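Peptide methionine sulfoxide reductase MsrA (Corynebacterium diphtheriae, PDB 4D7L) reduces methionine (S)-S-oxide in oxidised proteins back to methionine, a repair reaction that in this species exploits a mycothiol redox relay. Local coordinates at residues Thr124-Thr127 with Phe128-Val132; Lys134-Ala138 with His139-Gln143; Gly144-Gly148 with Asn149-Thr153; Glu167-Ala170 with Gln171-Arg174. All blocks are in the same frame, centred on the assembly; numbering follows the deposited sequence. Where two conformers were deposited one is given.

Contact 1. Residues Thr124-Thr127 with Phe128-Val132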
loop_
_atom_site.group_PDB
_atom_site.type_symbol
_atom_site.label_atom_id
_atom_site.label_comp_id
_atom_site.label_asym_id
_atom_site.label_seq_id
_atom_site.Cartn_x
_atom_site.Cartn_y
_atom_site.Cartn_z
ATOM N N THR A 124 19.145 -5.585 -7.645
ATOM C CA THR A 124 20.125 -6.652 -7.773
ATOM C C THR A 124 19.903 -7.697 -6.690
ATOM O O THR A 124 20.508 -8.761 -6.732
ATOM C CB THR A 124 21.580 -6.146 -7.678
ATOM O OG1 THR A 124 21.831 -5.664 -6.349
ATOM C CG2 THR A 124 21.850 -5.027 -8.690
ATOM N N GLN A 125 19.029 -7.405 -5.729
ATOM C CA GLN A 125 18.778 -8.337 -4.629
ATOM C C GLN A 125 17.360 -8.920 -4.642
ATOM O O GLN A 125 17.151 -10.067 -4.271
ATOM C CB GLN A 125 19.013 -7.641 -3.289
ATOM C CG GLN A 125 20.424 -7.148 -3.081
ATOM C CD GLN A 125 20.565 -6.425 -1.764
ATOM O OE1 GLN A 125 20.297 -6.991 -0.705
ATOM N NE2 GLN A 125 20.952 -5.153 -1.821
ATOM N N VAL A 126 16.394 -8.124 -5.073
ATOM C CA VAL A 126 15.013 -8.582 -5.198
ATOM C C VAL A 126 14.426 -7.904 -6.427
ATOM O O VAL A 126 14.740 -6.747 -6.687
ATOM C CB VAL A 126 14.164 -8.252 -3.918
ATOM C CG1 VAL A 126 13.991 -6.725 -3.714
ATOM C CG2 VAL A 126 12.787 -8.902 -4.002
ATOM N N THR A 127 13.604 -8.609 -7.205
ATOM C CA THR A 127 13.106 -8.015 -8.442
ATOM C C THR A 127 11.689 -7.439 -8.304
ATOM O O THR A 127 10.942 -7.784 -7.387
ATOM C CB THR A 127 13.090 -9.021 -9.605
ATOM O OG1 THR A 127 12.096 -10.018 -9.360
ATOM C CG2 THR A 127 14.468 -9.695 -9.773
ATOM N N PHE A 128 11.339 -6.557 -9.233
ATOM C CA PHE A 128 9.966 -6.084 -9.379
ATOM C C PHE A 128 8.968 -7.240 -9.380
ATOM O O PHE A 128 7.972 -7.229 -8.639
ATOM C CB PHE A 128 9.841 -5.298 -10.680
ATOM C CG PHE A 128 8.469 -4.745 -10.920
ATOM C CD1 PHE A 128 8.110 -3.506 -10.409
ATOM C CD2 PHE A 128 7.542 -5.446 -11.690
ATOM C CE1 PHE A 128 6.836 -2.981 -10.637
ATOM C CE2 PHE A 128 6.262 -4.929 -11.932
ATOM C CZ PHE A 128 5.904 -3.697 -11.396
ATOM N N ASP A 129 9.262 -8.250 -10.200
ATOM C CA ASP A 129 8.410 -9.431 -10.339
ATOM C C ASP A 129 8.207 -10.121 -8.980
ATOM O O ASP A 129 7.093 -10.483 -8.626
ATOM C CB ASP A 129 9.037 -10.430 -11.321
ATOM C CG ASP A 129 9.117 -9.903 -12.753
ATOM O OD1 ASP A 129 8.550 -8.825 -13.059
ATOM O OD2 ASP A 129 9.811 -10.546 -13.564
ATOM N N GLU A 130 9.295 -10.301 -8.233
ATOM C CA GLU A 130 9.219 -10.968 -6.933
ATOM C C GLU A 130 8.366 -10.193 -5.936
ATOM O O GLU A 130 7.649 -10.787 -5.123
ATOM C CB GLU A 130 10.631 -11.179 -6.366
ATOM C CG GLU A 130 11.402 -12.246 -7.140
ATOM C CD GLU A 130 12.815 -12.485 -6.619
ATOM O OE1 GLU A 130 13.532 -11.511 -6.308
ATOM O OE2 GLU A 130 13.215 -13.662 -6.548
ATOM N N LEU A 131 8.451 -8.868 -5.981
ATOM C CA LEU A 131 7.682 -8.051 -5.047
ATOM C C LEU A 131 6.196 -8.079 -5.411
ATOM O O LEU A 131 5.336 -8.068 -4.525
ATOM C CB LEU A 131 8.219 -6.603 -5.025
ATOM C CG LEU A 131 9.625 -6.469 -4.396
ATOM C CD1 LEU A 131 10.149 -5.065 -4.571
ATOM C CD2 LEU A 131 9.553 -6.806 -2.900
ATOM N N VAL A 132 5.884 -8.101 -6.704
ATOM C CA VAL A 132 4.471 -8.234 -7.091
ATOM C C VAL A 132 3.909 -9.567 -6.605
ATOM O O VAL A 132 2.803 -9.631 -6.046
ATOM C CB VAL A 132 4.266 -8.094 -8.634
ATOM C CG1 VAL A 132 2.829 -8.447 -9.027
ATOM C CG2 VAL A 132 4.601 -6.665 -9.099
HETATM O O HOH W 1 15.104 -11.961 -3.739
#
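The flat carboxylate of E130 turns back to the backbone of T127: T127 N donates to E130 OE1 at 3.0 Å, meeting the oxygen on its anti side and 20° out of the carboxylate plane. A second flat group, the F128 ring, has D129 OD1 at its edge, in the ring plane; that oxygen is also salt-bridged to R172 of helix 166-186. Toward T127, F128 presents its CB, 3.7 Å from T127 C. The bond that answers T127 N to E130 OE1 runs from E130 N to T127 OG1, 3.0 Å long and fairly straight at 160°. Together the two crossed bonds define a capping box, with T127 as N-cap of helix 128-137. The threonine oxygen stands between its own backbone N and carbonyl carbon (chi1 69°), which aims it at the first helical turn. The extended E130 chain runs past it, CG lying 3.2 Å from T127 OG1. E130 OE1 accepts a second bond from a water, which also donates to Q125 O and so ties the preceding loop to the cap. V126 CG2 packs 3.6 Å from E130 OE1 and, on the apolar flank, 4.0 Å from L131 CD2. L131 N closes the opening turn on T127 O at 3.1 Å. V126, F128 and L131 all lie on Y121 of strand 114-121, and F128 and L131 also touch I66 of strand 64-69.

Contact 2. Residues Lys134-Ala138 with His139-Gln143. With PGE (triethylene glycol), chain J.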
loop_
_atom_site.group_PDB
_atom_site.type_symbol
_atom_site.label_atom_id
_atom_site.label_comp_id
_atom_site.label_asym_id
_atom_site.label_seq_id
_atom_site.Cartn_x
_atom_site.Cartn_y
_atom_site.Cartn_z
ATOM N N LYS A 134 4.989 -11.366 -4.112
ATOM C CA LYS A 134 4.890 -11.333 -2.657
ATOM C C LYS A 134 3.618 -10.615 -2.211
ATOM O O LYS A 134 2.919 -11.078 -1.320
ATOM C CB LYS A 134 6.101 -10.646 -2.033
ATOM C CG LYS A 134 6.160 -10.863 -0.526
ATOM C CD LYS A 134 7.398 -10.242 0.060
ATOM C CE LYS A 134 8.344 -11.289 0.590
ATOM N NZ LYS A 134 8.014 -11.664 1.993
ATOM N N ALA A 135 3.320 -9.486 -2.842
ATOM C CA ALA A 135 2.072 -8.774 -2.550
ATOM C C ALA A 135 0.840 -9.635 -2.840
ATOM O O ALA A 135 -0.086 -9.701 -2.024
ATOM C CB ALA A 135 1.996 -7.509 -3.338
ATOM N N MET A 136 0.813 -10.265 -4.014
ATOM C CA MET A 136 -0.322 -11.109 -4.410
ATOM C C MET A 136 -0.559 -12.234 -3.399
ATOM O O MET A 136 -1.704 -12.545 -3.052
ATOM C CB MET A 136 -0.108 -11.710 -5.809
ATOM C CG MET A 136 -0.494 -10.760 -6.939
ATOM S SD MET A 136 -2.262 -10.357 -6.969
ATOM C CE MET A 136 -2.968 -11.802 -7.757
ATOM N N GLU A 137 0.519 -12.843 -2.925
ATOM C CA GLU A 137 0.399 -13.997 -2.035
ATOM C C GLU A 137 0.129 -13.577 -0.588
ATOM O O GLU A 137 -0.146 -14.416 0.276
ATOM C CB GLU A 137 1.656 -14.867 -2.132
ATOM C CG GLU A 137 1.832 -15.472 -3.532
ATOM C CD GLU A 137 3.002 -16.440 -3.644
ATOM O OE1 GLU A 137 3.888 -16.413 -2.772
ATOM O OE2 GLU A 137 3.027 -17.233 -4.610
ATOM N N ALA A 138 0.204 -12.276 -0.326
ATOM C CA ALA A 138 -0.021 -11.768 1.027
ATOM C C ALA A 138 -1.432 -11.250 1.306
ATOM O O ALA A 138 -1.701 -10.812 2.420
ATOM C CB ALA A 138 0.974 -10.665 1.333
ATOM N N HIS A 139 -2.332 -11.274 0.323
ATOM C CA HIS A 139 -3.682 -10.794 0.589
ATOM C C HIS A 139 -4.631 -11.454 -0.397
ATOM O O HIS A 139 -4.193 -12.198 -1.262
ATOM C CB HIS A 139 -3.750 -9.255 0.500
ATOM C CG HIS A 139 -3.742 -8.715 -0.894
ATOM N ND1 HIS A 139 -2.750 -9.018 -1.803
ATOM C CD2 HIS A 139 -4.596 -7.875 -1.535
ATOM C CE1 HIS A 139 -3.008 -8.406 -2.950
ATOM N NE2 HIS A 139 -4.125 -7.715 -2.816
ATOM N N ASP A 140 -5.922 -11.178 -0.258
ATOM C CA ASP A 140 -6.916 -11.649 -1.202
ATOM C C ASP A 140 -7.190 -10.518 -2.182
ATOM O O ASP A 140 -7.783 -9.480 -1.799
ATOM C CB ASP A 140 -8.191 -12.059 -0.467
ATOM C CG ASP A 140 -9.266 -12.621 -1.403
ATOM O OD1 ASP A 140 -9.202 -12.420 -2.625
ATOM O OD2 ASP A 140 -10.169 -13.294 -0.893
ATOM N N PRO A 141 -6.732 -10.682 -3.425
ATOM C CA PRO A 141 -6.845 -9.575 -4.381
ATOM C C PRO A 141 -8.181 -9.581 -5.136
ATOM O O PRO A 141 -8.236 -9.033 -6.234
ATOM C CB PRO A 141 -5.699 -9.839 -5.343
ATOM C CG PRO A 141 -5.687 -11.387 -5.413
ATOM C CD PRO A 141 -6.003 -11.838 -4.003
ATOM N N THR A 142 -9.218 -10.208 -4.582
ATOM C CA THR A 142 -10.493 -10.319 -5.290
ATOM C C THR A 142 -11.647 -9.657 -4.546
ATOM O O THR A 142 -12.811 -9.800 -4.957
ATOM C CB THR A 142 -10.897 -11.806 -5.510
ATOM O OG1 THR A 142 -11.235 -12.390 -4.235
ATOM C CG2 THR A 142 -9.755 -12.618 -6.193
ATOM N N GLN A 143 -11.349 -8.935 -3.469
ATOM C CA GLN A 143 -12.411 -8.483 -2.573
ATOM C C GLN A 143 -12.946 -7.068 -2.816
ATOM O O GLN A 143 -13.890 -6.654 -2.153
ATOM C CB GLN A 143 -11.943 -8.589 -1.118
ATOM C CG GLN A 143 -11.569 -10.026 -0.736
ATOM C CD GLN A 143 -11.310 -10.165 0.748
ATOM O OE1 GLN A 143 -11.133 -9.176 1.442
ATOM N NE2 GLN A 143 -11.317 -11.394 1.244
HETATM C C1 PGE J . -3.849 -14.661 -4.237
HETATM O O1 PGE J . -4.069 -14.629 -2.834
HETATM C C2 PGE J . -2.590 -15.457 -4.512
HETATM O O2 PGE J . -2.810 -16.798 -4.121
#
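H139 ND1 donates to A135 O at 2.8 Å, a hydrogen bond from an imidazole to the last turn of helix 128-137. The N-H...O angle of 140° is bent, and the donor stands above the carbonyl plane, 36° out of it. A138 N reaches the same oxygen from the opposite face, so two bonds grip A135 O. With CG wedged between its backbone N and carbonyl carbon (chi1 76°), H139 folds its ring back under the helix end, while NE2 is hydrogen-bonded to S157 OG. The side chain lies about 10 Å from that of C72, the predicted active-site cysteine. Further on, D140 forms an Asx turn: its OD1 accepts from T142 N at 3.0 Å and from T142 OG1 at 2.6 Å. A triethylene glycol, probably from the crystallisation liquor, donates through O1 to H139 O. Apolar contact comes from M136, modelled in two conformers; provisionally, in one of them, it bends at chi2 and chi3 and crosses P141 at about a right angle, CE 3.6 Å from P141 CG and SD 3.8 Å from P141 CB. The backbone N of P141 sits over one face of the H139 ring, toward its rim. M136 also touches V177 and Y180 of helix 166-186, P141 meets L184 of that helix, and A135 and A138 rest on F80 and L79 of helix 73-81, respectively.

Contact 3. Residues Gly144-Gly148 with Asn149-Thr153. With PGE (triethylene glycol), chain M.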
loop_
_atom_site.group_PDB
_atom_site.type_symbol
_atom_site.label_atom_id
_atom_site.label_comp_id
_atom_site.label_asym_id
_atom_site.label_seq_id
_atom_site.Cartn_x
_atom_site.Cartn_y
_atom_site.Cartn_z
ATOM N N GLY A 144 -12.386 -6.346 -3.772
ATOM C CA GLY A 144 -12.931 -5.045 -4.102
ATOM C C GLY A 144 -12.616 -4.022 -3.022
ATOM O O GLY A 144 -11.454 -3.817 -2.688
ATOM N N TYR A 145 -13.639 -3.355 -2.487
ATOM C CA TYR A 145 -13.401 -2.256 -1.528
ATOM C C TYR A 145 -13.404 -2.769 -0.087
ATOM O O TYR A 145 -14.197 -2.331 0.753
ATOM C CB TYR A 145 -14.453 -1.164 -1.702
ATOM C CG TYR A 145 -14.429 -0.508 -3.063
ATOM C CD1 TYR A 145 -13.230 -0.301 -3.742
ATOM C CD2 TYR A 145 -15.616 -0.146 -3.694
ATOM C CE1 TYR A 145 -13.209 0.302 -4.997
ATOM C CE2 TYR A 145 -15.607 0.457 -4.958
ATOM C CZ TYR A 145 -14.407 0.680 -5.596
ATOM O OH TYR A 145 -14.408 1.264 -6.849
ATOM N N ARG A 146 -12.486 -3.693 0.182
ATOM C CA ARG A 146 -12.456 -4.434 1.432
ATOM C C ARG A 146 -11.197 -5.283 1.438
ATOM O O ARG A 146 -10.752 -5.714 0.378
ATOM C CB ARG A 146 -13.700 -5.325 1.555
ATOM C CG ARG A 146 -13.686 -6.341 2.676
ATOM C CD ARG A 146 -15.021 -7.077 2.738
ATOM N NE ARG A 146 -15.092 -8.180 1.782
ATOM C CZ ARG A 146 -14.694 -9.421 2.041
ATOM N NH1 ARG A 146 -14.194 -9.731 3.238
ATOM N NH2 ARG A 146 -14.811 -10.362 1.113
ATOM N N GLN A 147 -10.620 -5.514 2.613
ATOM C CA GLN A 147 -9.675 -6.615 2.773
ATOM C C GLN A 147 -9.979 -7.270 4.106
ATOM O O GLN A 147 -9.816 -6.640 5.141
ATOM C CB GLN A 147 -8.209 -6.135 2.710
ATOM C CG GLN A 147 -7.182 -7.292 2.841
ATOM C CD GLN A 147 -7.232 -8.298 1.679
ATOM O OE1 GLN A 147 -6.927 -9.475 1.859
ATOM N NE2 GLN A 147 -7.588 -7.830 0.483
ATOM N N GLY A 148 -10.457 -8.518 4.078
ATOM C CA GLY A 148 -10.869 -9.198 5.293
ATOM C C GLY A 148 -11.973 -8.430 5.996
ATOM O O GLY A 148 -12.974 -8.076 5.381
ATOM N N ASN A 149 -11.775 -8.112 7.274
ATOM C CA ASN A 149 -12.800 -7.383 8.016
ATOM C C ASN A 149 -12.595 -5.875 7.922
ATOM O O ASN A 149 -13.274 -5.118 8.602
ATOM C CB ASN A 149 -12.846 -7.817 9.495
ATOM C CG ASN A 149 -13.419 -9.218 9.677
ATOM O OD1 ASN A 149 -12.764 -10.098 10.213
ATOM N ND2 ASN A 149 -14.633 -9.428 9.203
ATOM N N ASP A 150 -11.640 -5.440 7.106
ATOM C CA ASP A 150 -11.484 -3.999 6.846
ATOM C C ASP A 150 -12.290 -3.566 5.618
ATOM O O ASP A 150 -11.887 -3.828 4.476
ATOM C CB ASP A 150 -10.019 -3.635 6.629
ATOM C CG ASP A 150 -9.184 -3.745 7.908
ATOM O OD1 ASP A 150 -9.638 -3.293 8.978
ATOM O OD2 ASP A 150 -8.069 -4.288 7.831
ATOM N N THR A 151 -13.416 -2.903 5.853
ATOM C CA THR A 151 -14.268 -2.450 4.754
ATOM C C THR A 151 -13.977 -0.988 4.412
ATOM O O THR A 151 -13.856 -0.166 5.307
ATOM C CB THR A 151 -15.769 -2.597 5.121
ATOM O OG1 THR A 151 -16.066 -3.977 5.342
ATOM C CG2 THR A 151 -16.630 -2.100 4.003
ATOM N N GLY A 152 -13.874 -0.664 3.126
ATOM C CA GLY A 152 -13.671 0.716 2.712
ATOM C C GLY A 152 -12.837 0.766 1.454
ATOM O O GLY A 152 -11.997 -0.108 1.211
ATOM N N THR A 153 -13.036 1.796 0.644
ATOM C CA THR A 153 -12.214 1.936 -0.554
ATOM C C THR A 153 -10.740 2.120 -0.228
ATOM O O THR A 153 -9.885 1.875 -1.080
ATOM C CB THR A 153 -12.675 3.136 -1.391
ATOM O OG1 THR A 153 -12.616 4.308 -0.567
ATOM C CG2 THR A 153 -14.117 2.895 -1.868
HETATM C C1 PGE M . -12.327 -0.818 8.891
HETATM O O1 PGE M . -11.735 -1.834 9.687
HETATM C C2 PGE M . -13.843 -0.925 8.886
HETATM O O2 PGE M . -14.271 -2.219 8.472
#
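R146 and T151 face each other as the non-hydrogen-bonded pair of an antiparallel beta hairpin, closed by a type II' turn from Q147 to D150. From its root the R146 side chain first skirts the opposite strand: CB lies 3.7 Å from D150 O and CG 3.6 Å from the same oxygen. CD then passes T151 OG1 at 4.2 Å. A bend at chi3 (83°) swings the guanidinium along its own strand toward the turn, where NH1 donates to G148 O at 3.0 Å. The next pair, Q147 with D150, is hydrogen-bonded in both directions, Q147 N meeting D150 O at 2.8 Å, and beyond R146 the bond from G152 N to Y145 O continues the pairing. At the open end T153 CG2 makes a CH-pi contact, 3.8 Å from the centroid of the Y145 ring and 16° off its normal. D150 leaves the hairpin on the same face as Q147, its side chain about 4 Å from that of C72, the predicted active-site residue. A triethylene glycol, probably from the crystallisation liquor, bridges to H228 and donates through O1 to D150 OD1; its O2 accepts a nearly straight bond (175°) from T151 N at 2.8 Å.

Contact 4. Residues Glu167-Ala170 with Gln171-Arg174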
loop_
_atom_site.group_PDB
_atom_site.type_symbol
_atom_site.label_atom_id
_atom_site.label_comp_id
_atom_site.label_asym_id
_atom_site.label_seq_id
_atom_site.Cartn_x
_atom_site.Cartn_y
_atom_site.Cartn_z
ATOM N N GLU A 167 5.208 2.665 -17.131
ATOM C CA GLU A 167 4.110 2.036 -17.866
ATOM C C GLU A 167 4.457 0.602 -18.270
ATOM O O GLU A 167 3.593 -0.273 -18.247
ATOM C CB GLU A 167 3.719 2.863 -19.099
ATOM C CG GLU A 167 2.643 2.204 -19.980
ATOM C CD GLU A 167 1.423 1.709 -19.192
ATOM O OE1 GLU A 167 0.931 2.438 -18.299
ATOM O OE2 GLU A 167 0.959 0.580 -19.465
ATOM N N GLN A 168 5.715 0.352 -18.627
ATOM C CA GLN A 168 6.143 -1.012 -18.905
ATOM C C GLN A 168 6.054 -1.883 -17.647
ATOM O O GLN A 168 5.643 -3.055 -17.719
ATOM C CB GLN A 168 7.579 -1.047 -19.449
ATOM C CG GLN A 168 7.746 -0.438 -20.833
ATOM C CD GLN A 168 7.652 1.095 -20.848
ATOM O OE1 GLN A 168 7.666 1.754 -19.800
ATOM N NE2 GLN A 168 7.544 1.665 -22.049
ATOM N N GLN A 169 6.444 -1.324 -16.500
ATOM C CA GLN A 169 6.333 -2.065 -15.245
ATOM C C GLN A 169 4.856 -2.332 -14.906
ATOM O O GLN A 169 4.511 -3.404 -14.402
ATOM C CB GLN A 169 7.019 -1.300 -14.114
ATOM C CG GLN A 169 8.521 -1.096 -14.337
ATOM C CD GLN A 169 9.359 -2.311 -14.003
ATOM O OE1 GLN A 169 9.329 -3.321 -14.708
ATOM N NE2 GLN A 169 10.123 -2.216 -12.916
ATOM N N ALA A 170 3.976 -1.369 -15.177
ATOM C CA ALA A 170 2.545 -1.605 -14.947
ATOM C C ALA A 170 2.058 -2.773 -15.816
ATOM O O ALA A 170 1.344 -3.669 -15.359
ATOM C CB ALA A 170 1.736 -0.356 -15.236
ATOM N N GLN A 171 2.477 -2.784 -17.071
ATOM C CA GLN A 171 2.086 -3.882 -17.947
ATOM C C GLN A 171 2.627 -5.210 -17.416
ATOM O O GLN A 171 1.967 -6.250 -17.446
ATOM C CB GLN A 171 2.590 -3.621 -19.375
ATOM C CG GLN A 171 2.042 -4.626 -20.385
ATOM C CD GLN A 171 0.527 -4.826 -20.250
ATOM O OE1 GLN A 171 -0.237 -3.873 -20.013
ATOM N NE2 GLN A 171 0.091 -6.070 -20.406
ATOM N N ARG A 172 3.842 -5.162 -16.900
ATOM C CA ARG A 172 4.450 -6.338 -16.336
ATOM C C ARG A 172 3.669 -6.846 -15.101
ATOM O O ARG A 172 3.451 -8.044 -14.934
ATOM C CB ARG A 172 5.902 -5.998 -16.030
ATOM C CG ARG A 172 6.729 -7.080 -15.539
ATOM C CD ARG A 172 8.192 -6.714 -15.759
ATOM N NE ARG A 172 8.989 -7.900 -15.561
ATOM C CZ ARG A 172 9.575 -8.588 -16.529
ATOM N NH1 ARG A 172 9.520 -8.172 -17.796
ATOM N NH2 ARG A 172 10.253 -9.683 -16.209
ATOM N N ALA A 173 3.231 -5.933 -14.240
ATOM C CA ALA A 173 2.437 -6.323 -13.079
ATOM C C ALA A 173 1.108 -6.939 -13.519
ATOM O O ALA A 173 0.648 -7.953 -12.969
ATOM C CB ALA A 173 2.218 -5.120 -12.168
ATOM N N ARG A 174 0.486 -6.347 -14.536
ATOM C CA ARG A 174 -0.749 -6.915 -15.053
ATOM C C ARG A 174 -0.551 -8.354 -15.526
ATOM O O ARG A 174 -1.435 -9.190 -15.316
ATOM C CB ARG A 174 -1.312 -6.060 -16.192
ATOM C CG ARG A 174 -1.784 -4.673 -15.706
ATOM C CD ARG A 174 -2.356 -3.822 -16.855
ATOM N NE ARG A 174 -2.507 -2.436 -16.387
ATOM C CZ ARG A 174 -1.825 -1.412 -16.879
ATOM N NH1 ARG A 174 -0.965 -1.619 -17.869
ATOM N NH2 ARG A 174 -2.000 -0.187 -16.380
HETATM O O HOH W 2 -1.704 2.206 -17.518
#
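Q171 N donates to E167 O at 3.0 Å, the first of four successive i to i-4 bonds that identify this stretch as regular alpha helix. The Q171 side chain bends at chi2 (48°), which brings OE1 round to accept from R174 NH1 at 3.2 Å, in the guanidinium plane. R172 N follows, bonded to Q168 O at 2.9 Å. Its chain is extended and runs alongside that of Q169, pointing the same way; R172 CD comes 3.7 Å from Q169 OE1, and the amide and guanidinium planes are turned 42° apart. The charged end of R172 carries on to D129 of helix 128-137, where NE makes a salt bridge. A173 N is held by Q169 O at 2.8 Å, and the methyl of this buried alanine faces F128 and I196. R174 N bonds to A170 O, and the side chain then lies back along the helix, CG 3.3 Å from that carbonyl oxygen and one guanidinium face over A170 C. E167 was modelled in two conformers; in the one described, R174 NH1 donates a weak bond of 3.3 Å to E167 OE2 at the guanidinium edge, part of a salt bridge with the planes 16° apart. A water between R174 NH2 and E167 OE1 gives a second path, so both links are uncertain; NH2 also reaches I196 O. These residues belong to helix 166-186, the crossover of a beta-alpha-beta unit between the parallel strands 158-161 and 195-198: A170 touches T161 and P198, while Q169 and A173 meet F128 of helix 128-137.

How the contacts relate
Contacts 1, 2 and 3 follow one another along the chain, with contact 4 after them. Contacts 1 and 2 mark the start and the end of helix 128-137, with centres about 16 Å apart. The loop leaving that helix leads into the hairpin of contact 3, whose centre lies about 12 Å from that of contact 2; Q143 OE1 to G148 N and D140 O to Q147 NE2 are probable hydrogen bonds between them. Contact 4, on helix 166-186, touches contact 1, their centres about 13 Å apart, partly through a salt bridge. Contacts 1 and 4 thus join two helices beside the sheet, whereas the chain through contacts 2 and 3 leads toward C72.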